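Local coordinates for cytoplasmic protein (Cryptococcus neoformans var. grubii serotype A, PDB 7LPO), which probably hydrolyses steryl beta-glucosides, releasing glucose from the sterol, as a sterylglucosidase of glycoside hydrolase family 5, at residues A[708-720]-A[765-777]. Numbering follows the deposited sequence.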
ATOM      1  N   GLU A 708     -28.161  -0.793   5.297  1.00 19.77           N
ATOM      2  CA  GLU A 708     -27.883   0.592   4.948  1.00 20.16           C
ATOM      3  C   GLU A 708     -26.994   0.616   3.717  1.00 20.42           C
ATOM      4  O   GLU A 708     -25.969  -0.070   3.670  1.00 21.11           O
ATOM      5  CB  GLU A 708     -27.190   1.349   6.082  1.00 23.33           C
ATOM      6  CG  GLU A 708     -28.008   1.468   7.345  1.00 33.21           C
ATOM      7  CD  GLU A 708     -27.285   2.239   8.445  1.00 40.38           C
ATOM      8  OE1 GLU A 708     -27.103   3.469   8.288  1.00 45.84           O
ATOM      9  OE2 GLU A 708     -26.906   1.614   9.463  1.00 39.06           O
ATOM     10  N   ILE A 709     -27.387   1.414   2.735  1.00 19.42           N
ATOM     11  CA  ILE A 709     -26.701   1.526   1.459  1.00 19.05           C
ATOM     12  C   ILE A 709     -26.388   2.997   1.225  1.00 18.52           C
ATOM     13  O   ILE A 709     -27.238   3.863   1.455  1.00 20.73           O
ATOM     14  CB  ILE A 709     -27.559   0.952   0.308  1.00 17.85           C
ATOM     15  CG1 ILE A 709     -27.536  -0.577   0.359  1.00 16.92           C
ATOM     16  CG2 ILE A 709     -27.073   1.474  -1.024  1.00 17.46           C
ATOM     17  CD1 ILE A 709     -28.721  -1.239  -0.353  1.00 15.97           C
ATOM     18  N   TYR A 710     -25.169   3.276   0.776  1.00 17.31           N
ATOM     19  CA  TYR A 710     -24.770   4.619   0.376  1.00 15.60           C
ATOM     20  C   TYR A 710     -25.152   4.847  -1.082  1.00 15.77           C
ATOM     21  O   TYR A 710     -24.789   4.050  -1.952  1.00 16.23           O
ATOM     22  CB  TYR A 710     -23.262   4.803   0.568  1.00 14.84           C
ATOM     23  CG  TYR A 710     -22.685   6.048  -0.074  1.00 14.45           C
ATOM     24  CD1 TYR A 710     -22.889   7.302   0.486  1.00 14.02           C
ATOM     25  CD2 TYR A 710     -21.915   5.964  -1.224  1.00 16.01           C
ATOM     26  CE1 TYR A 710     -22.354   8.440  -0.099  1.00 14.04           C
ATOM     27  CE2 TYR A 710     -21.391   7.083  -1.815  1.00 14.05           C
ATOM     28  CZ  TYR A 710     -21.605   8.325  -1.249  1.00 14.05           C
ATOM     29  OH  TYR A 710     -21.063   9.447  -1.826  1.00 14.07           O
ATOM     30  N   LEU A 711     -25.878   5.929  -1.347  1.00 16.23           N
ATOM     31  CA  LEU A 711     -26.226   6.310  -2.717  1.00 16.69           C
ATOM     32  C   LEU A 711     -25.663   7.691  -3.026  1.00 17.21           C
ATOM     33  O   LEU A 711     -26.176   8.700  -2.504  1.00 17.64           O
ATOM     34  CB  LEU A 711     -27.739   6.295  -2.917  1.00 19.48           C
ATOM     35  CG  LEU A 711     -28.448   4.951  -2.734  1.00 20.69           C
ATOM     36  CD1 LEU A 711     -29.953   5.177  -2.787  1.00 23.27           C
ATOM     37  CD2 LEU A 711     -28.026   3.937  -3.770  1.00 19.67           C
ATOM     38  N   PRO A 712     -24.634   7.802  -3.863  1.00 15.29           N
ATOM     39  CA  PRO A 712     -23.937   9.092  -3.999  1.00 17.16           C
ATOM     40  C   PRO A 712     -24.727  10.114  -4.810  1.00 16.68           C
ATOM     41  O   PRO A 712     -25.259   9.814  -5.883  1.00 16.70           O
ATOM     42  CB  PRO A 712     -22.622   8.717  -4.697  1.00 16.86           C
ATOM     43  CG  PRO A 712     -22.946   7.459  -5.461  1.00 17.38           C
ATOM     44  CD  PRO A 712     -24.006   6.730  -4.652  1.00 16.57           C
ATOM     45  N   PHE A 713     -24.773  11.342  -4.285  1.00 17.42           N
ATOM     46  CA  PHE A 713     -25.241  12.480  -5.067  1.00 14.13           C
ATOM     47  C   PHE A 713     -24.527  12.564  -6.406  1.00 16.68           C
ATOM     48  O   PHE A 713     -25.102  13.036  -7.393  1.00 14.18           O
ATOM     49  CB  PHE A 713     -24.997  13.795  -4.309  1.00 14.13           C
ATOM     50  CG  PHE A 713     -25.873  13.997  -3.112  1.00 14.12           C
ATOM     51  CD1 PHE A 713     -27.198  13.602  -3.118  1.00 17.91           C
ATOM     52  CD2 PHE A 713     -25.368  14.606  -1.981  1.00 17.80           C
ATOM     53  CE1 PHE A 713     -28.003  13.804  -2.013  1.00 20.67           C
ATOM     54  CE2 PHE A 713     -26.154  14.808  -0.875  1.00 20.30           C
ATOM     55  CZ  PHE A 713     -27.480  14.405  -0.890  1.00 22.27           C
ATOM     56  N   VAL A 714     -23.257  12.157  -6.441  1.00 17.97           N
ATOM     57  CA  VAL A 714     -22.459  12.207  -7.664  1.00 17.04           C
ATOM     58  C   VAL A 714     -23.181  11.534  -8.822  1.00 17.14           C
ATOM     59  O   VAL A 714     -23.075  11.975  -9.974  1.00 18.15           O
ATOM     60  CB  VAL A 714     -21.080  11.564  -7.408  1.00 17.63           C
ATOM     61  CG1 VAL A 714     -20.470  11.082  -8.692  1.00 18.07           C
ATOM     62  CG2 VAL A 714     -20.167  12.532  -6.701  1.00 18.25           C
ATOM     63  N   HIS A 715     -23.908  10.446  -8.547  1.00 17.38           N
ATOM     64  CA  HIS A 715     -24.612   9.708  -9.585  1.00 19.08           C
ATOM     65  C   HIS A 715     -26.125   9.864  -9.551  1.00 22.40           C
ATOM     66  O   HIS A 715     -26.773   9.652 -10.584  1.00 26.15           O
ATOM     67  CB  HIS A 715     -24.309   8.203  -9.480  1.00 17.84           C
ATOM     68  CG  HIS A 715     -22.896   7.849  -9.802  1.00 17.70           C
ATOM     69  ND1 HIS A 715     -22.418   7.806 -11.094  1.00 17.38           N
ATOM     70  CD2 HIS A 715     -21.850   7.544  -9.001  1.00 17.37           C
ATOM     71  CE1 HIS A 715     -21.140   7.476 -11.076  1.00 17.77           C
ATOM     72  NE2 HIS A 715     -20.770   7.316  -9.817  1.00 18.46           N
ATOM     73  N   TYR A 716     -26.705  10.187  -8.400  1.00 19.14           N
ATOM     74  CA  TYR A 716     -28.140  10.049  -8.198  1.00 17.00           C
ATOM     75  C   TYR A 716     -28.824  11.346  -7.777  1.00 16.25           C
ATOM     76  O   TYR A 716     -30.035  11.341  -7.533  1.00 16.47           O
ATOM     77  CB  TYR A 716     -28.405   8.957  -7.155  1.00 16.03           C
ATOM     78  CG  TYR A 716     -27.953   7.568  -7.582  1.00 17.28           C
ATOM     79  CD1 TYR A 716     -28.574   6.907  -8.633  1.00 17.46           C
ATOM     80  CD2 TYR A 716     -26.912   6.925  -6.936  1.00 17.93           C
ATOM     81  CE1 TYR A 716     -28.168   5.643  -9.027  1.00 18.35           C
ATOM     82  CE2 TYR A 716     -26.505   5.652  -7.316  1.00 19.37           C
ATOM     83  CZ  TYR A 716     -27.133   5.019  -8.366  1.00 19.13           C
ATOM     84  OH  TYR A 716     -26.732   3.763  -8.753  1.00 20.62           O
ATOM     85  N   ALA A 717     -28.100  12.454  -7.694  1.00 17.05           N
ATOM     86  CA  ALA A 717     -28.732  13.708  -7.319  1.00 19.23           C
ATOM     87  C   ALA A 717     -29.709  14.165  -8.401  1.00 19.30           C
ATOM     88  O   ALA A 717     -29.555  13.856  -9.588  1.00 18.55           O
ATOM     89  CB  ALA A 717     -27.677  14.788  -7.083  1.00 21.35           C
ATOM     90  N   ALA A 718     -30.732  14.906  -7.976  1.00 22.91           N
ATOM     91  CA  ALA A 718     -31.632  15.530  -8.939  1.00 26.56           C
ATOM     92  C   ALA A 718     -30.875  16.497  -9.840  1.00 27.19           C
ATOM     93  O   ALA A 718     -31.056  16.494 -11.062  1.00 28.12           O
ATOM     94  CB  ALA A 718     -32.762  16.255  -8.209  1.00 28.29           C
ATOM     95  N   SER A 719     -30.002  17.316  -9.252  1.00 22.16           N
ATOM     96  CA  SER A 719     -29.201  18.265 -10.008  1.00 22.30           C
ATOM     97  C   SER A 719     -27.938  18.570  -9.220  1.00 19.98           C
ATOM     98  O   SER A 719     -27.937  18.516  -7.990  1.00 18.19           O
ATOM     99  CB  SER A 719     -29.982  19.553 -10.288  1.00 25.92           C
ATOM    100  OG  SER A 719     -29.105  20.575 -10.709  1.00 29.24           O
ATOM    101  N   LEU A 720     -26.861  18.896  -9.935  1.00 26.03           N
ATOM    102  CA  LEU A 720     -25.567  19.148  -9.311  1.00 31.11           C
ATOM    103  C   LEU A 720     -25.064  20.569  -9.548  1.00 38.43           C
ATOM    104  O   LEU A 720     -23.853  20.816  -9.469  1.00 39.19           O
ATOM    105  CB  LEU A 720     -24.533  18.142  -9.818  1.00 30.97           C
ATOM    106  CG  LEU A 720     -24.649  16.696  -9.340  1.00 31.44           C
ATOM    107  CD1 LEU A 720     -23.505  15.876  -9.926  1.00 30.54           C
ATOM    108  CD2 LEU A 720     -24.661  16.594  -7.839  1.00 32.08           C
ATOM    109  N   THR A 765     -33.056  -8.904  -3.424  1.00 24.47           N
ATOM    110  CA  THR A 765     -32.391  -7.990  -4.340  1.00 23.69           C
ATOM    111  C   THR A 765     -32.998  -6.601  -4.223  1.00 22.18           C
ATOM    112  O   THR A 765     -34.180  -6.436  -3.906  1.00 20.71           O
ATOM    113  CB  THR A 765     -32.488  -8.450  -5.810  1.00 25.58           C
ATOM    114  OG1 THR A 765     -33.862  -8.435  -6.239  1.00 27.13           O
ATOM    115  CG2 THR A 765     -31.907  -9.845  -5.975  1.00 25.13           C
ATOM    116  N   ILE A 766     -32.174  -5.599  -4.510  1.00 22.73           N
ATOM    117  CA  ILE A 766     -32.604  -4.208  -4.562  1.00 22.61           C
ATOM    118  C   ILE A 766     -31.924  -3.572  -5.763  1.00 19.93           C
ATOM    119  O   ILE A 766     -30.722  -3.769  -5.975  1.00 17.12           O
ATOM    120  CB  ILE A 766     -32.272  -3.445  -3.261  1.00 24.98           C
ATOM    121  CG1 ILE A 766     -32.948  -2.075  -3.281  1.00 27.07           C
ATOM    122  CG2 ILE A 766     -30.772  -3.303  -3.062  1.00 26.30           C
ATOM    123  CD1 ILE A 766     -33.116  -1.458  -1.903  1.00 28.57           C
ATOM    124  N   GLU A 767     -32.693  -2.828  -6.554  1.00 22.97           N
ATOM    125  CA  GLU A 767     -32.188  -2.158  -7.743  1.00 26.25           C
ATOM    126  C   GLU A 767     -32.500  -0.671  -7.663  1.00 26.89           C
ATOM    127  O   GLU A 767     -33.589  -0.276  -7.234  1.00 28.32           O
ATOM    128  CB  GLU A 767     -32.788  -2.763  -9.007  1.00 29.56           C
ATOM    129  CG  GLU A 767     -32.587  -4.263  -9.100  1.00 34.66           C
ATOM    130  CD  GLU A 767     -33.543  -4.926 -10.069  1.00 40.82           C
ATOM    131  OE1 GLU A 767     -33.296  -4.831 -11.291  1.00 43.33           O
ATOM    132  OE2 GLU A 767     -34.536  -5.541  -9.608  1.00 42.12           O
ATOM    133  N   VAL A 768     -31.536   0.144  -8.078  1.00 21.74           N
ATOM    134  CA  VAL A 768     -31.616   1.593  -7.967  1.00 20.58           C
ATOM    135  C   VAL A 768     -31.140   2.203  -9.276  1.00 21.30           C
ATOM    136  O   VAL A 768     -30.200   1.700  -9.901  1.00 20.76           O
ATOM    137  CB  VAL A 768     -30.763   2.112  -6.791  1.00 19.02           C
ATOM    138  CG1 VAL A 768     -30.808   3.647  -6.720  1.00 18.86           C
ATOM    139  CG2 VAL A 768     -31.215   1.490  -5.483  1.00 20.44           C
ATOM    140  N   GLN A 769     -31.792   3.284  -9.697  1.00 20.36           N
ATOM    141  CA  GLN A 769     -31.268   4.092 -10.787  1.00 20.36           C
ATOM    142  C   GLN A 769     -31.801   5.505 -10.651  1.00 20.22           C
ATOM    143  O   GLN A 769     -32.863   5.732 -10.064  1.00 19.73           O
ATOM    144  CB  GLN A 769     -31.632   3.529 -12.165  1.00 22.23           C
ATOM    145  CG  GLN A 769     -33.110   3.485 -12.476  1.00 26.08           C
ATOM    146  CD  GLN A 769     -33.394   2.729 -13.766  1.00 32.58           C
ATOM    147  OE1 GLN A 769     -32.811   3.017 -14.813  1.00 35.88           O
ATOM    148  NE2 GLN A 769     -34.278   1.746 -13.691  1.00 35.79           N
ATOM    149  N   ARG A 770     -31.056   6.453 -11.210  1.00 18.78           N
ATOM    150  CA  ARG A 770     -31.526   7.829 -11.250  1.00 21.98           C
ATOM    151  C   ARG A 770     -32.684   7.958 -12.234  1.00 21.71           C
ATOM    152  O   ARG A 770     -32.615   7.462 -13.363  1.00 20.89           O
ATOM    153  CB  ARG A 770     -30.396   8.772 -11.645  1.00 21.03           C
ATOM    154  CG  ARG A 770     -30.801  10.242 -11.577  1.00 19.34           C
ATOM    155  CD  ARG A 770     -29.645  11.155 -11.952  1.00 17.23           C
ATOM    156  NE  ARG A 770     -30.051  12.558 -11.944  1.00 17.83           N
ATOM    157  CZ  ARG A 770     -30.539  13.200 -13.004  1.00 19.70           C
ATOM    158  NH1 ARG A 770     -30.691  12.580 -14.170  1.00 18.13           N
ATOM    159  NH2 ARG A 770     -30.886  14.469 -12.899  1.00 21.24           N
ATOM    160  N   ASN A 771     -33.750   8.622 -11.801  1.00 23.43           N
ATOM    161  CA  ASN A 771     -34.875   8.895 -12.687  1.00 23.81           C
ATOM    162  C   ASN A 771     -34.425   9.768 -13.845  1.00 25.98           C
ATOM    163  O   ASN A 771     -33.917  10.874 -13.636  1.00 26.69           O
ATOM    164  CB  ASN A 771     -35.993   9.577 -11.911  1.00 23.16           C
ATOM    165  CG  ASN A 771     -36.655   8.645 -10.938  1.00 24.05           C
ATOM    166  OD1 ASN A 771     -36.894   7.474 -11.250  1.00 25.66           O
ATOM    167  ND2 ASN A 771     -36.945   9.145  -9.745  1.00 24.54           N
ATOM    168  N   GLY A 772     -34.618   9.273 -15.063  1.00 31.33           N
ATOM    169  CA  GLY A 772     -34.220  10.004 -16.243  1.00 31.51           C
ATOM    170  C   GLY A 772     -32.786   9.793 -16.660  1.00 32.90           C
ATOM    171  O   GLY A 772     -32.274  10.570 -17.474  1.00 35.26           O
ATOM    172  N   GLY A 773     -32.116   8.784 -16.121  1.00 26.75           N
ATOM    173  CA  GLY A 773     -30.786   8.455 -16.575  1.00 26.81           C
ATOM    174  C   GLY A 773     -29.708   9.245 -15.861  1.00 26.68           C
ATOM    175  O   GLY A 773     -29.897   9.790 -14.773  1.00 27.22           O
ATOM    176  N   ALA A 774     -28.559   9.322 -16.518  1.00 28.89           N
ATOM    177  CA  ALA A 774     -27.354   9.818 -15.882  1.00 29.25           C
ATOM    178  C   ALA A 774     -27.298  11.341 -15.875  1.00 31.34           C
ATOM    179  O   ALA A 774     -27.863  12.019 -16.736  1.00 30.94           O
ATOM    180  CB  ALA A 774     -26.118   9.265 -16.591  1.00 28.49           C
ATOM    181  N   LEU A 775     -26.604  11.871 -14.876  1.00 32.32           N
ATOM    182  CA  LEU A 775     -26.307  13.291 -14.832  1.00 35.53           C
ATOM    183  C   LEU A 775     -25.255  13.640 -15.882  1.00 44.22           C
ATOM    184  O   LEU A 775     -24.615  12.771 -16.480  1.00 47.33           O
ATOM    185  CB  LEU A 775     -25.789  13.684 -13.447  1.00 28.69           C
ATOM    186  CG  LEU A 775     -26.764  13.688 -12.277  1.00 25.20           C
ATOM    187  CD1 LEU A 775     -26.007  13.672 -10.961  1.00 24.91           C
ATOM    188  CD2 LEU A 775     -27.648  14.918 -12.355  1.00 25.79           C
ATOM    189  N   ARG A 776     -25.066  14.938 -16.091  1.00 76.87           N
ATOM    190  CA  ARG A 776     -23.894  15.468 -16.774  1.00 80.44           C
ATOM    191  C   ARG A 776     -23.183  16.375 -15.782  1.00 80.22           C
ATOM    192  O   ARG A 776     -23.780  17.333 -15.278  1.00 82.08           O
ATOM    193  CB  ARG A 776     -24.283  16.207 -18.051  1.00 85.13           C
ATOM    194  CG  ARG A 776     -24.800  15.257 -19.131  1.00 92.59           C
ATOM    195  CD  ARG A 776     -23.656  14.613 -19.921  1.00 99.32           C
ATOM    196  NE  ARG A 776     -23.010  15.592 -20.790  1.00103.56           N
ATOM    197  CZ  ARG A 776     -23.178  15.661 -22.107  1.00104.75           C
ATOM    198  NH1 ARG A 776     -23.966  14.797 -22.735  1.00102.83           N
ATOM    199  NH2 ARG A 776     -22.550  16.600 -22.801  1.00106.44           N
ATOM    200  N   ARG A 777     -21.933  16.043 -15.473  1.00 60.07           N
ATOM    201  CA  ARG A 777     -21.196  16.696 -14.392  1.00 59.58           C
ATOM    202  C   ARG A 777     -20.151  17.661 -14.945  1.00 59.32           C
ATOM    203  O   ARG A 777     -19.987  17.781 -16.159  1.00 59.66           O
ATOM    204  CB  ARG A 777     -20.524  15.645 -13.496  1.00 58.32           C
ATOM    205  CG  ARG A 777     -21.497  14.847 -12.614  1.00 55.19           C
ATOM    206  CD  ARG A 777     -20.954  13.456 -12.242  1.00 50.83           C
ATOM    207  NE  ARG A 777     -20.987  12.508 -13.358  1.00 48.91           N
ATOM    208  CZ  ARG A 777     -21.803  11.458 -13.438  1.00 49.83           C
ATOM    209  NH1 ARG A 777     -22.667  11.206 -12.465  1.00 52.02           N
ATOM    210  NH2 ARG A 777     -21.755  10.655 -14.496  1.00 48.50           N
TER
HETATM  211  O   HOH W   1     -25.352  10.225 -13.065  1.00 15.44           O
HETATM  212  O   HOH W   2     -23.484   8.285 -13.670  1.00 20.14           O
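Y716 lays one face of its ring over V768, whose CG1 sits 4.0 Å from CE1, while the CD1 side of the ring meets the backbone N of R770 edge-on. CG of Y716 stands beside its own backbone N (chi1 -64°), which swings the ring back toward the strand although the CB bond leads away from it; the hydroxyl is hydrogen-bonded to T687 O. Toward the start of both segments, L711 and V768 meet tip to tip, and I709 and I766 slide past one another. These residues pack in the core between two beta-sheets, strand 707-710 belonging to one and strand 761-770 to the other, in the sandwich-like C-terminal domain of this glycosidase.

At the end of the strand, R770 runs out extended and spends its guanidinium on three backbone carbonyls, all near its plane. NE gives a nearly straight bond (171°) to A717 O at 2.7 Å and NH2 reaches A718 O, tying the type II turn 770-773 to the residues just after helix 713-716; NH1 donates to G773 O, bracing the group against its own turn. L775 CD2 lies over one face of this guanidinium; the other methyl of L775, CD1, packs tightly on L720 CD1, 3.5 Å away. R777, bent at chi3 (-74°), lets NH1 donate a short hydrogen bond to V714 O (2.6 Å). One water joins H715 O, L775 N and R777 NH1, and a second bridges H715 ND1 to R777 NH2.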